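Side-chain contacts in M32 carboxypeptidase (Chitinophagaceae bacterium, PDB 7A03), which probably removes amino acids one at a time from the C-terminal end of peptides as a metal-dependent carboxypeptidase: residues T434-Q439 against L456-N461; H155-L160 against I364-E369. All coordinates share one frame; numbering follows the deposited sequence. Where two conformers were deposited one is given.

Contact 1: residues T434-Q439 against L456-N461; sequences TTAQKQ and LEWLRN
W458 NE1 donates to Q439 OE1 at 2.8 Å, the hydrogen bond between the two segments. The acceptor lies in the indole plane, and the N-H...O angle of 158° makes the bond fairly straight. The donor sits slightly tilted from the amide plane, and amide and ring planes stand 61° apart. Q439 is extended beyond CG and crosses the tryptophan at about a right angle, bringing its amide to the ring edge; NE2 of that amide bonds to the carbonyl oxygen of I479, so both ends of the group are held and its rotation is fixed. The pairing is a steep helix crossing in the largely helical M32 fold: the axes of the short segments 434-439 and 456-461 come within 11.0 Å, a separation bridged by one large side chain. W458 has CG anti to the backbone N (chi1 -174°), carrying the indole to the other helix. The apolar part is a CH-pi contact, with A436 CB over the six-membered ring, 3.7 Å from its centroid and near the normal. T435 CG2 comes obliquely to W458 CZ2 at 4.2 Å, while T435 OG1 turns to the carbonyl oxygen of Q431. I479 also touches the indole.

Contact 2: residues H155-L160 against I364-E369; sequences HPYNAL and IRYEIE
Y157 reaches from segment 155-160 to the side of helix 358-374, where E369 and Y366 receive it, a buried helix-to-helix contact in the mainly helical M32 fold. From CB the chain runs with CG anti to the backbone N (chi1 -173°), which aims the ring at the other helix. Along one ring edge, CE2 meets Y366 CE1 at 3.7 Å, the two ring planes inclined at 46°. Y366 is itself fixed by D174, which bonds its OH, and by F177, stacked on its ring. Over one face of the Y157 ring lie E369 CB, 3.7 Å from CE1, and the E369 backbone carbonyl carbon. CZ also lies against E369 CB, at 3.6 Å. At the tip, Y157 OH donates to E369 OE1 at 2.6 Å. E369 OE1 also accepts from the backbone N of G417, and OE2 from the indole NE1 of W411, so the buried carboxylate takes three hydrogen bonds, two at OE1 and one at OE2. A phenylalanine in place of Y157 would probably keep much of the ring packing but leave E369 OE1 without one of its donors. The tyrosine hydroxyl arrives on the anti side of E369 OE1, 28° out of the carboxylate plane.

From the N terminus, the chain first reaches 155-160, leading into helix 157-164. Contact 2 then closes a long loop of 203 intervening residues, which includes the three-stranded sheet and helix 258-277 with its HExxH sequence, probably the metal-binding motif of the family, when 364-369 comes back beside it on helix 358-374. Only later does contact 1 open, on helix 420-439, and it closes after just 16 residues on helix 453-462, with helix 443-448 in between. The loops are therefore in series, neither nested nor crossed. Contact 2 ties helix 157-164 to helix 358-374; contact 1 ties helix 420-439 to helix 453-462. Their centres lie 33 Å apart and they do not touch.

Contact 1: residues T434-Q439 against L456-N461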
ATOM      1  N   THR A 434     -16.072  -1.816   9.630  1.00 14.54           N
ATOM      2  CA  THR A 434     -17.023  -1.667  10.717  1.00 14.82           C
ATOM      3  C   THR A 434     -18.188  -0.789  10.289  1.00 16.31           C
ATOM      4  O   THR A 434     -19.355  -1.120  10.551  1.00 16.67           O
ATOM      5  CB  THR A 434     -16.297  -1.123  11.942  1.00 14.99           C
ATOM      6  OG1 THR A 434     -15.345  -2.101  12.374  1.00 17.59           O
ATOM      7  CG2 THR A 434     -17.264  -0.841  13.091  1.00 15.44           C
ATOM      8  N   THR A 435     -17.902   0.278   9.539  1.00 15.67           N
ATOM      9  CA  THR A 435     -18.994   1.135   9.098  1.00 17.20           C
ATOM     10  C   THR A 435     -19.889   0.385   8.124  1.00 17.90           C
ATOM     11  O   THR A 435     -21.124   0.465   8.221  1.00 19.07           O
ATOM     12  CB  THR A 435     -18.440   2.421   8.488  1.00 19.14           C
ATOM     13  OG1 THR A 435     -17.706   3.135   9.496  1.00 16.22           O
ATOM     14  CG2 THR A 435     -19.575   3.309   7.985  1.00 18.74           C
ATOM     15  N   ALA A 436     -19.287  -0.390   7.213  1.00 14.61           N
ATOM     16  CA  ALA A 436     -20.108  -1.177   6.299  1.00 17.15           C
ATOM     17  C   ALA A 436     -20.993  -2.141   7.072  1.00 20.77           C
ATOM     18  O   ALA A 436     -22.170  -2.309   6.732  1.00 18.30           O
ATOM     19  CB  ALA A 436     -19.243  -1.908   5.270  1.00 17.00           C
ATOM     20  N   GLN A 437     -20.470  -2.719   8.163  1.00 14.98           N
ATOM     21  CA  GLN A 437     -21.277  -3.664   8.932  1.00 17.87           C
ATOM     22  C   GLN A 437     -22.478  -2.975   9.559  1.00 18.92           C
ATOM     23  O   GLN A 437     -23.516  -3.619   9.769  1.00 22.48           O
ATOM     24  CB  GLN A 437     -20.428  -4.343  10.003  1.00 17.54           C
ATOM     25  CG  GLN A 437     -19.393  -5.312   9.476  1.00 19.18           C
ATOM     26  CD  GLN A 437     -18.518  -5.828  10.604  1.00 19.30           C
ATOM     27  OE1 GLN A 437     -17.753  -5.070  11.187  1.00 20.58           O
ATOM     28  NE2 GLN A 437     -18.646  -7.110  10.931  1.00 16.36           N
ATOM     29  N   LYS A 438     -22.357  -1.673   9.842  1.00 17.67           N
ATOM     30  CA  LYS A 438     -23.463  -0.871  10.348  1.00 19.45           C
ATOM     31  C   LYS A 438     -24.421  -0.488   9.229  1.00 21.36           C
ATOM     32  O   LYS A 438     -25.642  -0.487   9.427  1.00 26.35           O
ATOM     33  CB  LYS A 438     -22.888   0.395  10.993  1.00 22.07           C
ATOM     34  CG  LYS A 438     -23.846   1.216  11.842  1.00 33.70           C
ATOM     35  CD  LYS A 438     -23.486   2.698  11.759  1.00 39.95           C
ATOM     36  CE  LYS A 438     -24.209   3.517  12.821  1.00 47.29           C
ATOM     37  NZ  LYS A 438     -25.661   3.192  12.912  1.00 47.99           N
ATOM     38  N   GLN A 439     -23.894  -0.177   8.042  1.00 18.20           N
ATOM     39  CA  GLN A 439     -24.723   0.472   7.033  1.00 19.83           C
ATOM     40  C   GLN A 439     -25.392  -0.504   6.076  1.00 26.15           C
ATOM     41  O   GLN A 439     -26.410  -0.152   5.463  1.00 25.44           O
ATOM     42  CB  GLN A 439     -23.899   1.495   6.248  1.00 18.19           C
ATOM     43  CG  GLN A 439     -23.534   2.742   7.041  1.00 18.58           C
ATOM     44  CD  GLN A 439     -22.695   3.715   6.209  1.00 18.81           C
ATOM     45  OE1 GLN A 439     -22.323   3.413   5.073  1.00 21.42           O
ATOM     46  NE2 GLN A 439     -22.383   4.877   6.775  1.00 20.12           N
ATOM     47  N   LEU A 456     -19.080  -5.381  -2.071  1.00 13.93           N
ATOM     48  CA  LEU A 456     -18.525  -4.714  -3.248  1.00 13.88           C
ATOM     49  C   LEU A 456     -19.410  -3.547  -3.662  1.00 14.38           C
ATOM     50  O   LEU A 456     -18.911  -2.472  -3.997  1.00 14.79           O
ATOM     51  CB  LEU A 456     -18.338  -5.698  -4.408  1.00 14.80           C
ATOM     52  CG  LEU A 456     -17.768  -5.025  -5.664  1.00 15.01           C
ATOM     53  CD1 LEU A 456     -16.433  -4.378  -5.370  1.00 13.16           C
ATOM     54  CD2 LEU A 456     -17.644  -6.054  -6.775  1.00 19.50           C
ATOM     55  N   GLU A 457     -20.729  -3.740  -3.637  1.00 14.87           N
ATOM     56  CA  GLU A 457     -21.652  -2.650  -3.928  1.00 15.33           C
ATOM     57  C   GLU A 457     -21.437  -1.468  -2.986  1.00 18.62           C
ATOM     58  O   GLU A 457     -21.414  -0.310  -3.427  1.00 16.75           O
ATOM     59  CB  GLU A 457     -23.089  -3.161  -3.840  1.00 18.79           C
ATOM     60  CG  GLU A 457     -24.127  -2.098  -4.137  1.00 22.96           C
ATOM     61  CD  GLU A 457     -25.540  -2.596  -3.977  1.00 33.72           C
ATOM     62  OE1 GLU A 457     -25.801  -3.379  -3.038  1.00 34.08           O
ATOM     63  OE2 GLU A 457     -26.387  -2.217  -4.808  1.00 38.48           O
ATOM     64  N   TRP A 458     -21.298  -1.729  -1.680  1.00 16.92           N
ATOM     65  CA  TRP A 458     -21.051  -0.624  -0.754  1.00 16.82           C
ATOM     66  C   TRP A 458     -19.766   0.126  -1.109  1.00 15.07           C
ATOM     67  O   TRP A 458     -19.733   1.367  -1.126  1.00 15.81           O
ATOM     68  CB  TRP A 458     -21.025  -1.155   0.683  1.00 15.87           C
ATOM     69  CG  TRP A 458     -20.910  -0.089   1.714  1.00 14.59           C
ATOM     70  CD1 TRP A 458     -21.931   0.613   2.297  1.00 17.46           C
ATOM     71  CD2 TRP A 458     -19.699   0.392   2.309  1.00 16.58           C
ATOM     72  NE1 TRP A 458     -21.424   1.503   3.215  1.00 18.91           N
ATOM     73  CE2 TRP A 458     -20.057   1.391   3.236  1.00 17.01           C
ATOM     74  CE3 TRP A 458     -18.340   0.084   2.139  1.00 17.77           C
ATOM     75  CZ2 TRP A 458     -19.117   2.070   3.996  1.00 19.71           C
ATOM     76  CZ3 TRP A 458     -17.404   0.760   2.900  1.00 15.85           C
ATOM     77  CH2 TRP A 458     -17.799   1.751   3.814  1.00 20.34           C
ATOM     78  N   LEU A 459     -18.705  -0.611  -1.414  1.00 13.12           N
ATOM     79  CA  LEU A 459     -17.453   0.031  -1.804  1.00 13.60           C
ATOM     80  C   LEU A 459     -17.612   0.820  -3.099  1.00 15.94           C
ATOM     81  O   LEU A 459     -17.033   1.900  -3.253  1.00 15.29           O
ATOM     82  CB  LEU A 459     -16.360  -1.026  -1.932  1.00 12.56           C
ATOM     83  CG  LEU A 459     -15.985  -1.744  -0.636  1.00 13.00           C
ATOM     84  CD1 LEU A 459     -15.154  -2.990  -0.967  1.00 14.56           C
ATOM     85  CD2 LEU A 459     -15.235  -0.813   0.318  1.00 18.00           C
ATOM     86  N   ARG A 460     -18.365   0.269  -4.056  1.00 13.29           N
ATOM     87  CA  ARG A 460     -18.540   0.913  -5.348  1.00 15.64           C
ATOM     88  C   ARG A 460     -19.419   2.149  -5.253  1.00 14.79           C
ATOM     89  O   ARG A 460     -19.333   3.021  -6.122  1.00 16.57           O
ATOM     90  CB  ARG A 460     -19.147  -0.085  -6.333  1.00 13.35           C
ATOM     91  CG  ARG A 460     -18.163  -1.136  -6.816  1.00 14.71           C
ATOM     92  CD  ARG A 460     -17.256  -0.576  -7.929  1.00 15.29           C
ATOM     93  NE  ARG A 460     -16.090  -1.420  -8.152  1.00 13.21           N
ATOM     94  CZ  ARG A 460     -16.093  -2.518  -8.896  1.00 15.07           C
ATOM     95  NH1 ARG A 460     -17.200  -2.904  -9.516  1.00 18.56           N
ATOM     96  NH2 ARG A 460     -14.981  -3.213  -9.043  1.00 14.11           N
ATOM     97  N   ASN A 461     -20.275   2.240  -4.227  1.00 15.89           N
ATOM     98  CA  ASN A 461     -21.075   3.443  -3.995  1.00 15.24           C
ATOM     99  C   ASN A 461     -20.370   4.474  -3.123  1.00 15.82           C
ATOM    100  O   ASN A 461     -20.658   5.676  -3.239  1.00 20.13           O
ATOM    101  CB  ASN A 461     -22.413   3.082  -3.343  1.00 19.51           C
ATOM    102  CG  ASN A 461     -23.323   2.311  -4.285  1.00 21.20           C
ATOM    103  OD1 ASN A 461     -23.193   2.402  -5.503  1.00 24.60           O
ATOM    104  ND2 ASN A 461     -24.254   1.559  -3.721  1.00 22.74           N
TER

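Contact 2: residues H155-L160 against I364-E369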
ATOM      1  N   HIS A 155       6.871  20.975  11.295  0.52 26.36           N
ATOM      2  CA  HIS A 155       7.910  19.955  11.238  0.52 25.02           C
ATOM      3  C   HIS A 155       8.286  19.705   9.781  0.52 22.98           C
ATOM      4  O   HIS A 155       7.393  19.484   8.945  0.52 21.66           O
ATOM      5  CB  HIS A 155       7.425  18.654  11.894  0.52 22.78           C
ATOM      6  CG  HIS A 155       8.530  17.705  12.239  0.52 22.89           C
ATOM      7  ND1 HIS A 155       9.304  17.085  11.283  0.52 18.45           N
ATOM      8  CD2 HIS A 155       8.994  17.273  13.436  0.52 20.20           C
ATOM      9  CE1 HIS A 155      10.197  16.312  11.873  0.52 17.64           C
ATOM     10  NE2 HIS A 155      10.030  16.406  13.179  0.52 21.88           N
ATOM     11  N   PRO A 156       9.581  19.731   9.446  1.00 23.06           N
ATOM     12  CA  PRO A 156       9.982  19.519   8.040  1.00 20.87           C
ATOM     13  C   PRO A 156       9.524  18.200   7.462  1.00 20.23           C
ATOM     14  O   PRO A 156       9.207  18.134   6.265  1.00 20.32           O
ATOM     15  CB  PRO A 156      11.516  19.580   8.090  1.00 21.25           C
ATOM     16  CG  PRO A 156      11.879  19.450   9.558  1.00 28.32           C
ATOM     17  CD  PRO A 156      10.729  20.016  10.326  1.00 27.66           C
ATOM     18  N   TYR A 157       9.490  17.143   8.276  1.00 17.14           N
ATOM     19  CA  TYR A 157       9.026  15.843   7.804  1.00 19.09           C
ATOM     20  C   TYR A 157       7.609  15.909   7.229  1.00 16.44           C
ATOM     21  O   TYR A 157       7.270  15.098   6.363  1.00 16.63           O
ATOM     22  CB  TYR A 157       9.138  14.850   8.968  1.00 20.13           C
ATOM     23  CG  TYR A 157       8.872  13.397   8.659  1.00 17.75           C
ATOM     24  CD1 TYR A 157       9.414  12.776   7.541  1.00 18.36           C
ATOM     25  CD2 TYR A 157       8.090  12.640   9.513  1.00 18.13           C
ATOM     26  CE1 TYR A 157       9.171  11.437   7.290  1.00 20.33           C
ATOM     27  CE2 TYR A 157       7.835  11.314   9.260  1.00 19.79           C
ATOM     28  CZ  TYR A 157       8.372  10.718   8.152  1.00 18.87           C
ATOM     29  OH  TYR A 157       8.117   9.393   7.923  1.00 18.90           O
ATOM     30  N   ASN A 158       6.801  16.890   7.648  1.00 17.79           N
ATOM     31  CA  ASN A 158       5.457  17.043   7.096  1.00 19.60           C
ATOM     32  C   ASN A 158       5.487  17.243   5.593  1.00 21.33           C
ATOM     33  O   ASN A 158       4.530  16.877   4.901  1.00 17.29           O
ATOM     34  CB  ASN A 158       4.756  18.237   7.730  1.00 18.78           C
ATOM     35  CG  ASN A 158       4.333  17.961   9.152  1.00 22.65           C
ATOM     36  OD1 ASN A 158       4.290  16.801   9.575  1.00 22.43           O
ATOM     37  ND2 ASN A 158       4.014  19.012   9.897  1.00 23.04           N
ATOM     38  N   ALA A 159       6.556  17.849   5.073  1.00 16.40           N
ATOM     39  CA  ALA A 159       6.637  18.046   3.628  1.00 17.18           C
ATOM     40  C   ALA A 159       6.716  16.710   2.906  1.00 14.70           C
ATOM     41  O   ALA A 159       6.133  16.539   1.825  1.00 17.74           O
ATOM     42  CB  ALA A 159       7.835  18.928   3.273  1.00 16.68           C
ATOM     43  N   LEU A 160       7.414  15.739   3.503  1.00 17.28           N
ATOM     44  CA  LEU A 160       7.566  14.442   2.859  1.00 16.93           C
ATOM     45  C   LEU A 160       6.344  13.561   3.107  1.00 16.87           C
ATOM     46  O   LEU A 160       5.855  12.905   2.179  1.00 16.59           O
ATOM     47  CB  LEU A 160       8.861  13.779   3.340  1.00 17.58           C
ATOM     48  CG  LEU A 160      10.113  14.663   3.188  1.00 17.66           C
ATOM     49  CD1 LEU A 160      11.364  13.902   3.596  1.00 20.09           C
ATOM     50  CD2 LEU A 160      10.243  15.122   1.752  1.00 19.12           C
ATOM     51  N   ILE A 364       8.318   2.204  14.097  1.00 16.23           N
ATOM     52  CA  ILE A 364       9.754   2.385  14.254  1.00 15.76           C
ATOM     53  C   ILE A 364      10.297   3.168  13.072  1.00 16.69           C
ATOM     54  O   ILE A 364      11.017   4.164  13.247  1.00 18.40           O
ATOM     55  CB  ILE A 364      10.447   1.025  14.441  1.00 15.33           C
ATOM     56  CG1 ILE A 364      10.107   0.472  15.828  1.00 17.18           C
ATOM     57  CG2 ILE A 364      11.949   1.181  14.255  1.00 17.62           C
ATOM     58  CD1 ILE A 364      10.325  -1.010  15.957  1.00 17.86           C
ATOM     59  N   ARG A 365       9.854   2.810  11.860  1.00 16.69           N
ATOM     60  CA  ARG A 365      10.318   3.532  10.680  1.00 15.92           C
ATOM     61  C   ARG A 365       9.865   4.982  10.746  1.00 16.35           C
ATOM     62  O   ARG A 365      10.647   5.910  10.465  1.00 18.30           O
ATOM     63  CB  ARG A 365       9.831   2.827   9.409  1.00 15.82           C
ATOM     64  CG  ARG A 365      10.568   1.501   9.147  1.00 16.69           C
ATOM     65  CD  ARG A 365       9.707   0.526   8.340  1.00 14.72           C
ATOM     66  NE  ARG A 365      10.381  -0.736   8.024  1.00 15.80           N
ATOM     67  CZ  ARG A 365      10.670  -1.689   8.917  1.00 15.94           C
ATOM     68  NH1 ARG A 365      10.357  -1.534  10.194  1.00 15.06           N
ATOM     69  NH2 ARG A 365      11.266  -2.815   8.537  1.00 17.46           N
ATOM     70  N   TYR A 366       8.635   5.202  11.226  1.00 16.78           N
ATOM     71  CA  TYR A 366       8.148   6.568  11.320  1.00 16.79           C
ATOM     72  C   TYR A 366       9.033   7.375  12.260  1.00 19.54           C
ATOM     73  O   TYR A 366       9.538   8.451  11.893  1.00 17.69           O
ATOM     74  CB  TYR A 366       6.673   6.563  11.738  1.00 15.55           C
ATOM     75  CG  TYR A 366       6.140   7.887  12.183  1.00 14.88           C
ATOM     76  CD1 TYR A 366       5.813   8.879  11.268  1.00 15.13           C
ATOM     77  CD2 TYR A 366       5.947   8.146  13.534  1.00 15.22           C
ATOM     78  CE1 TYR A 366       5.339  10.093  11.691  1.00 14.98           C
ATOM     79  CE2 TYR A 366       5.454   9.373  13.966  1.00 16.56           C
ATOM     80  CZ  TYR A 366       5.152  10.337  13.026  1.00 16.98           C
ATOM     81  OH  TYR A 366       4.660  11.559  13.410  1.00 17.44           O
ATOM     82  N   GLU A 367       9.332   6.819  13.441  1.00 18.93           N
ATOM     83  CA  GLU A 367      10.084   7.624  14.395  1.00 17.69           C
ATOM     84  C   GLU A 367      11.469   7.903  13.848  1.00 19.39           C
ATOM     85  O   GLU A 367      11.954   9.046  13.903  1.00 23.30           O
ATOM     86  CB  GLU A 367      10.150   6.970  15.777  1.00 18.29           C
ATOM     87  CG  GLU A 367       8.791   6.626  16.391  1.00 22.96           C
ATOM     88  CD  GLU A 367       7.937   7.838  16.753  1.00 25.12           C
ATOM     89  OE1 GLU A 367       8.473   8.964  16.853  1.00 25.37           O
ATOM     90  OE2 GLU A 367       6.714   7.653  16.947  1.00 30.78           O
ATOM     91  N   ILE A 368      12.067   6.898  13.204  1.00 16.24           N
ATOM     92  CA  ILE A 368      13.412   7.077  12.688  1.00 17.86           C
ATOM     93  C   ILE A 368      13.400   8.112  11.582  1.00 22.87           C
ATOM     94  O   ILE A 368      14.213   9.048  11.580  1.00 22.93           O
ATOM     95  CB  ILE A 368      13.993   5.727  12.236  1.00 22.37           C
ATOM     96  CG1 ILE A 368      14.433   4.922  13.457  1.00 20.98           C
ATOM     97  CG2 ILE A 368      15.142   5.931  11.247  1.00 24.39           C
ATOM     98  CD1 ILE A 368      14.780   3.502  13.145  1.00 23.74           C
ATOM     99  N   GLU A 369      12.424   8.016  10.668  1.00 17.34           N
ATOM    100  CA  GLU A 369      12.410   8.985   9.583  1.00 19.03           C
ATOM    101  C   GLU A 369      12.211  10.374  10.141  1.00 21.01           C
ATOM    102  O   GLU A 369      12.896  11.325   9.727  1.00 20.63           O
ATOM    103  CB  GLU A 369      11.339   8.655   8.550  1.00 16.79           C
ATOM    104  CG  GLU A 369      11.741   7.531   7.635  1.00 16.44           C
ATOM    105  CD  GLU A 369      10.717   7.245   6.582  1.00 19.02           C
ATOM    106  OE1 GLU A 369       9.775   8.052   6.434  1.00 19.91           O
ATOM    107  OE2 GLU A 369      10.858   6.211   5.905  1.00 18.88           O
TER